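Local coordinates for GTPase-activating protein GYP1 (PDB 1FKM) that accelerates GTP hydrolysis by Ypt/Rab GTPases including YPT1 and YPT7 through its TBC domain, supplying arginine and glutamine fingers in trans, to switch them off at Golgi and vacuole, at residues K18-S30 / V42-K55. Sequence-based numbering, arbitrary orientation.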
loop_
_atom_site.group_PDB
_atom_site.type_symbol
_atom_site.label_atom_id
_atom_site.label_comp_id
_atom_site.label_asym_id
_atom_site.label_seq_id
_atom_site.Cartn_x
_atom_site.Cartn_y
_atom_site.Cartn_z
ATOM N N LYS A 18 1.899 27.110 9.417
ATOM C CA LYS A 18 1.524 27.584 8.083
ATOM C C LYS A 18 0.003 27.735 7.937
ATOM O O LYS A 18 -0.487 28.302 6.960
ATOM C CB LYS A 18 2.061 26.608 7.026
ATOM C CG LYS A 18 2.408 27.232 5.672
ATOM C CD LYS A 18 1.178 27.709 4.913
ATOM C CE LYS A 18 1.540 28.243 3.536
ATOM N NZ LYS A 18 2.123 27.182 2.668
ATOM N N THR A 19 -0.733 27.237 8.924
ATOM C CA THR A 19 -2.195 27.287 8.936
ATOM C C THR A 19 -2.797 26.366 7.872
ATOM O O THR A 19 -3.425 25.358 8.206
ATOM C CB THR A 19 -2.724 28.720 8.726
ATOM O OG1 THR A 19 -2.167 29.588 9.721
ATOM C CG2 THR A 19 -4.237 28.746 8.856
ATOM N N ILE A 20 -2.619 26.714 6.601
ATOM C CA ILE A 20 -3.133 25.884 5.511
ATOM C C ILE A 20 -1.950 25.284 4.763
ATOM O O ILE A 20 -1.205 25.995 4.094
ATOM C CB ILE A 20 -3.983 26.696 4.512
ATOM C CG1 ILE A 20 -5.155 27.361 5.237
ATOM C CG2 ILE A 20 -4.502 25.776 3.413
ATOM C CD1 ILE A 20 -6.040 28.197 4.338
ATOM N N ILE A 21 -1.777 23.973 4.884
ATOM C CA ILE A 21 -0.666 23.288 4.235
ATOM C C ILE A 21 -0.791 23.293 2.715
ATOM O O ILE A 21 -1.848 22.975 2.170
ATOM C CB ILE A 21 -0.558 21.832 4.746
ATOM C CG1 ILE A 21 -0.333 21.849 6.261
ATOM C CG2 ILE A 21 0.594 21.101 4.047
ATOM C CD1 ILE A 21 -0.327 20.487 6.910
ATOM N N ASN A 22 0.294 23.659 2.035
ATOM C CA ASN A 22 0.313 23.704 0.574
ATOM C C ASN A 22 0.530 22.317 -0.035
ATOM O O ASN A 22 1.663 21.835 -0.127
ATOM C CB ASN A 22 1.417 24.651 0.093
ATOM C CG ASN A 22 1.409 24.833 -1.410
ATOM O OD1 ASN A 22 1.510 23.867 -2.162
ATOM N ND2 ASN A 22 1.289 26.078 -1.854
ATOM N N GLN A 23 -0.567 21.695 -0.462
ATOM C CA GLN A 23 -0.561 20.361 -1.061
ATOM C C GLN A 23 0.435 20.229 -2.213
ATOM O O GLN A 23 1.104 19.199 -2.352
ATOM C CB GLN A 23 -1.969 20.021 -1.564
ATOM C CG GLN A 23 -2.160 18.580 -2.017
ATOM C CD GLN A 23 -2.275 17.612 -0.855
ATOM O OE1 GLN A 23 -1.391 17.538 -0.002
ATOM N NE2 GLN A 23 -3.371 16.861 -0.815
ATOM N N GLN A 24 0.519 21.264 -3.045
ATOM C CA GLN A 24 1.437 21.258 -4.180
ATOM C C GLN A 24 2.883 21.109 -3.735
ATOM O O GLN A 24 3.612 20.248 -4.235
ATOM C CB GLN A 24 1.304 22.548 -4.994
ATOM C CG GLN A 24 0.068 22.632 -5.869
ATOM C CD GLN A 24 0.122 23.818 -6.819
ATOM O OE1 GLN A 24 1.062 23.953 -7.607
ATOM N NE2 GLN A 24 -0.884 24.683 -6.750
ATOM N N ASP A 25 3.307 21.963 -2.808
ATOM C CA ASP A 25 4.674 21.900 -2.314
ATOM C C ASP A 25 4.934 20.536 -1.689
ATOM O O ASP A 25 5.977 19.928 -1.912
ATOM C CB ASP A 25 4.930 22.990 -1.268
ATOM C CG ASP A 25 4.869 24.390 -1.849
ATOM O OD1 ASP A 25 5.385 24.597 -2.967
ATOM O OD2 ASP A 25 4.319 25.288 -1.178
ATOM N N LEU A 26 3.966 20.048 -0.922
ATOM C CA LEU A 26 4.110 18.758 -0.251
ATOM C C LEU A 26 4.282 17.589 -1.228
ATOM O O LEU A 26 5.150 16.736 -1.039
ATOM C CB LEU A 26 2.902 18.515 0.661
ATOM C CG LEU A 26 2.953 17.259 1.534
ATOM C CD1 LEU A 26 4.174 17.318 2.451
ATOM C CD2 LEU A 26 1.659 17.145 2.346
ATOM N N ARG A 27 3.454 17.550 -2.266
ATOM C CA ARG A 27 3.531 16.494 -3.272
ATOM C C ARG A 27 4.876 16.530 -3.997
ATOM O O ARG A 27 5.490 15.495 -4.254
ATOM C CB ARG A 27 2.420 16.659 -4.310
ATOM C CG ARG A 27 1.025 16.317 -3.835
ATOM C CD ARG A 27 0.032 16.444 -4.988
ATOM N NE ARG A 27 0.475 15.687 -6.157
ATOM C CZ ARG A 27 -0.196 15.605 -7.303
ATOM N NH1 ARG A 27 -1.355 16.235 -7.446
ATOM N NH2 ARG A 27 0.293 14.889 -8.308
ATOM N N GLN A 28 5.324 17.734 -4.329
ATOM C CA GLN A 28 6.583 17.916 -5.040
ATOM C C GLN A 28 7.787 17.315 -4.322
ATOM O O GLN A 28 8.569 16.577 -4.921
ATOM C CB GLN A 28 6.822 19.408 -5.285
ATOM C CG GLN A 28 8.186 19.735 -5.859
ATOM C CD GLN A 28 8.379 21.223 -6.073
ATOM O OE1 GLN A 28 8.301 22.012 -5.129
ATOM N NE2 GLN A 28 8.629 21.614 -7.318
ATOM N N ILE A 29 7.940 17.628 -3.041
ATOM C CA ILE A 29 9.069 17.111 -2.287
ATOM C C ILE A 29 8.887 15.654 -1.873
ATOM O O ILE A 29 9.852 14.892 -1.854
ATOM C CB ILE A 29 9.349 17.978 -1.025
ATOM C CG1 ILE A 29 10.644 17.514 -0.355
ATOM C CG2 ILE A 29 8.175 17.896 -0.052
ATOM C CD1 ILE A 29 11.127 18.430 0.762
ATOM N N SER A 30 7.653 15.262 -1.563
ATOM C CA SER A 30 7.369 13.893 -1.134
ATOM C C SER A 30 7.634 12.842 -2.203
ATOM O O SER A 30 7.893 11.687 -1.881
ATOM C CB SER A 30 5.915 13.764 -0.666
ATOM O OG SER A 30 5.669 14.549 0.489
ATOM N N VAL A 42 2.231 13.135 6.688
ATOM C CA VAL A 42 2.263 13.352 5.245
ATOM C C VAL A 42 1.434 12.347 4.461
ATOM O O VAL A 42 0.758 12.723 3.508
ATOM C CB VAL A 42 3.718 13.367 4.713
ATOM C CG1 VAL A 42 3.721 13.587 3.202
ATOM C CG2 VAL A 42 4.503 14.485 5.400
ATOM N N TRP A 43 1.477 11.071 4.843
ATOM C CA TRP A 43 0.673 10.077 4.144
ATOM C C TRP A 43 -0.820 10.397 4.294
ATOM O O TRP A 43 -1.590 10.276 3.341
ATOM C CB TRP A 43 0.953 8.675 4.691
ATOM C CG TRP A 43 2.134 7.999 4.067
ATOM C CD1 TRP A 43 3.245 8.599 3.524
ATOM C CD2 TRP A 43 2.355 6.586 3.974
ATOM N NE1 TRP A 43 4.143 7.637 3.104
ATOM C CE2 TRP A 43 3.621 6.396 3.369
ATOM C CE3 TRP A 43 1.606 5.459 4.346
ATOM C CZ2 TRP A 43 4.154 5.129 3.129
ATOM C CZ3 TRP A 43 2.140 4.190 4.106
ATOM C CH2 TRP A 43 3.398 4.040 3.504
ATOM N N LYS A 44 -1.230 10.799 5.491
ATOM C CA LYS A 44 -2.637 11.125 5.723
ATOM C C LYS A 44 -3.058 12.353 4.923
ATOM O O LYS A 44 -4.190 12.427 4.439
ATOM C CB LYS A 44 -2.892 11.334 7.214
ATOM C CG LYS A 44 -2.669 10.063 8.036
ATOM C CD LYS A 44 -2.839 10.308 9.528
ATOM C CE LYS A 44 -2.376 9.092 10.339
ATOM N NZ LYS A 44 -2.420 9.346 11.808
ATOM N N LEU A 45 -2.147 13.308 4.765
ATOM C CA LEU A 45 -2.452 14.510 3.990
ATOM C C LEU A 45 -2.526 14.187 2.496
ATOM O O LEU A 45 -3.452 14.608 1.808
ATOM C CB LEU A 45 -1.388 15.591 4.221
ATOM C CG LEU A 45 -1.388 16.320 5.571
ATOM C CD1 LEU A 45 -0.086 17.099 5.738
ATOM C CD2 LEU A 45 -2.598 17.256 5.642
ATOM N N LEU A 46 -1.562 13.419 1.997
ATOM C CA LEU A 46 -1.536 13.088 0.574
ATOM C C LEU A 46 -2.691 12.217 0.095
ATOM O O LEU A 46 -3.161 12.371 -1.032
ATOM C CB LEU A 46 -0.209 12.413 0.212
ATOM C CG LEU A 46 1.039 13.291 0.346
ATOM C CD1 LEU A 46 2.293 12.451 0.092
ATOM C CD2 LEU A 46 0.952 14.456 -0.641
ATOM N N ILE A 47 -3.153 11.305 0.941
ATOM C CA ILE A 47 -4.239 10.416 0.546
ATOM C C ILE A 47 -5.616 11.077 0.682
ATOM O O ILE A 47 -6.637 10.497 0.299
ATOM C CB ILE A 47 -4.189 9.089 1.354
ATOM C CG1 ILE A 47 -4.949 7.999 0.595
ATOM C CG2 ILE A 47 -4.767 9.291 2.755
ATOM C CD1 ILE A 47 -4.810 6.627 1.204
ATOM N N GLY A 48 -5.634 12.290 1.219
ATOM C CA GLY A 48 -6.884 13.020 1.365
ATOM C C GLY A 48 -7.677 12.730 2.625
ATOM O O GLY A 48 -8.894 12.914 2.656
ATOM N N TYR A 49 -6.997 12.275 3.671
ATOM C CA TYR A 49 -7.672 11.969 4.921
ATOM C C TYR A 49 -7.593 13.186 5.830
ATOM O O TYR A 49 -8.608 13.795 6.157
ATOM C CB TYR A 49 -7.018 10.751 5.588
ATOM C CG TYR A 49 -7.572 10.405 6.954
ATOM C CD1 TYR A 49 -8.931 10.156 7.142
ATOM C CD2 TYR A 49 -6.719 10.274 8.055
ATOM C CE1 TYR A 49 -9.426 9.772 8.394
ATOM C CE2 TYR A 49 -7.204 9.891 9.304
ATOM C CZ TYR A 49 -8.553 9.640 9.465
ATOM O OH TYR A 49 -9.014 9.231 10.695
ATOM N N LEU A 50 -6.381 13.546 6.227
ATOM C CA LEU A 50 -6.180 14.700 7.088
ATOM C C LEU A 50 -6.385 15.983 6.280
ATOM O O LEU A 50 -5.804 16.153 5.208
ATOM C CB LEU A 50 -4.767 14.670 7.670
ATOM C CG LEU A 50 -4.453 15.583 8.857
ATOM C CD1 LEU A 50 -5.289 15.168 10.075
ATOM C CD2 LEU A 50 -2.979 15.479 9.183
ATOM N N PRO A 51 -7.234 16.901 6.774
ATOM C CA PRO A 51 -7.452 18.147 6.031
ATOM C C PRO A 51 -6.210 19.039 6.031
ATOM O O PRO A 51 -5.473 19.082 7.012
ATOM C CB PRO A 51 -8.646 18.783 6.754
ATOM C CG PRO A 51 -8.549 18.239 8.145
ATOM C CD PRO A 51 -8.151 16.798 7.925
ATOM N N VAL A 52 -5.970 19.740 4.927
ATOM C CA VAL A 52 -4.804 20.616 4.844
ATOM C C VAL A 52 -4.932 21.843 5.748
ATOM O O VAL A 52 -3.928 22.436 6.134
ATOM C CB VAL A 52 -4.534 21.065 3.392
ATOM C CG1 VAL A 52 -4.111 19.858 2.560
ATOM C CG2 VAL A 52 -5.781 21.726 2.796
ATOM N N ASN A 53 -6.162 22.225 6.081
ATOM C CA ASN A 53 -6.379 23.359 6.979
ATOM C C ASN A 53 -6.176 22.812 8.389
ATOM O O ASN A 53 -7.035 22.104 8.910
ATOM C CB ASN A 53 -7.805 23.893 6.844
ATOM C CG ASN A 53 -8.036 25.151 7.665
ATOM O OD1 ASN A 53 -7.414 25.347 8.710
ATOM N ND2 ASN A 53 -8.947 26.003 7.201
ATOM N N THR A 54 -5.042 23.138 9.000
ATOM C CA THR A 54 -4.715 22.643 10.337
ATOM C C THR A 54 -5.770 22.927 11.401
ATOM O O THR A 54 -5.934 22.146 12.340
ATOM C CB THR A 54 -3.357 23.200 10.822
ATOM O OG1 THR A 54 -3.410 24.631 10.878
ATOM C CG2 THR A 54 -2.244 22.779 9.873
ATOM N N LYS A 55 -6.489 24.034 11.257
ATOM C CA LYS A 55 -7.521 24.390 12.226
ATOM C C LYS A 55 -8.707 23.430 12.212
ATOM O O LYS A 55 -9.510 23.422 13.144
ATOM C CB LYS A 55 -8.027 25.811 11.967
ATOM C CG LYS A 55 -6.962 26.884 12.081
ATOM C CD LYS A 55 -6.733 27.573 10.747
ATOM C CE LYS A 55 -7.998 28.250 10.243
ATOM N NZ LYS A 55 -7.802 28.839 8.894
#
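The carbonyl oxygen of Thr19 is gripped twice by Thr54. The backbone N of Thr54 meets Thr19 O almost head-on, at 2.9 Å, while the hydroxyl OG1 of Thr54 gives its proton to the same Thr19 O at 2.8 Å, in the carbonyl plane and on a lone pair. OG1 gets there because chi1 (60°) sets it between the backbone N and carbonyl carbon of its own residue. A valine in place of Thr54 would probably leave Thr19 O with the backbone N-H alone and its in-plane lone pair without a mate. Two residues on, Ile21 N bonds back to Val52 O at 2.9 Å, a fairly straight N-H (167°) that arrives from above the carbonyl plane. This bond and the one from Thr54 N flank Ile20 and Asn53, pairing them in a single beta bridge. Asn53 OD1 accepts from Lys55 N in an Asx turn.

Beyond the bridge the contact turns apolar. Ile21 crosses Leu45 at about a right angle, its CD1 3.6 Å from Leu45 CD1; that same leucine methyl also touches CD2 of Leu26, whose other methyl lies against Val42. Leu46 enters helix 23-30 as a knob, in the hole formed by Gln23, Leu26, Arg27 and Ser30, with its CD2 3.7 Å from Arg27 CG. Bent at chi2, Gln23 aims NE2 at Leu45 O in a weak bond of 3.5 Å; its buried OE1 finds no polar partner. Leu15 of helix 4-15 and Ser259 of helix 247-261 flank this packing. Far from the two catalytic fingers, the arrangement joins a single knob, Leu46, set into a hole where the helical segments 23-30 and 42-46 cross at -121°, to an isolated beta bridge, within the all-helical Ypt/Rab-GAP (TBC) fold.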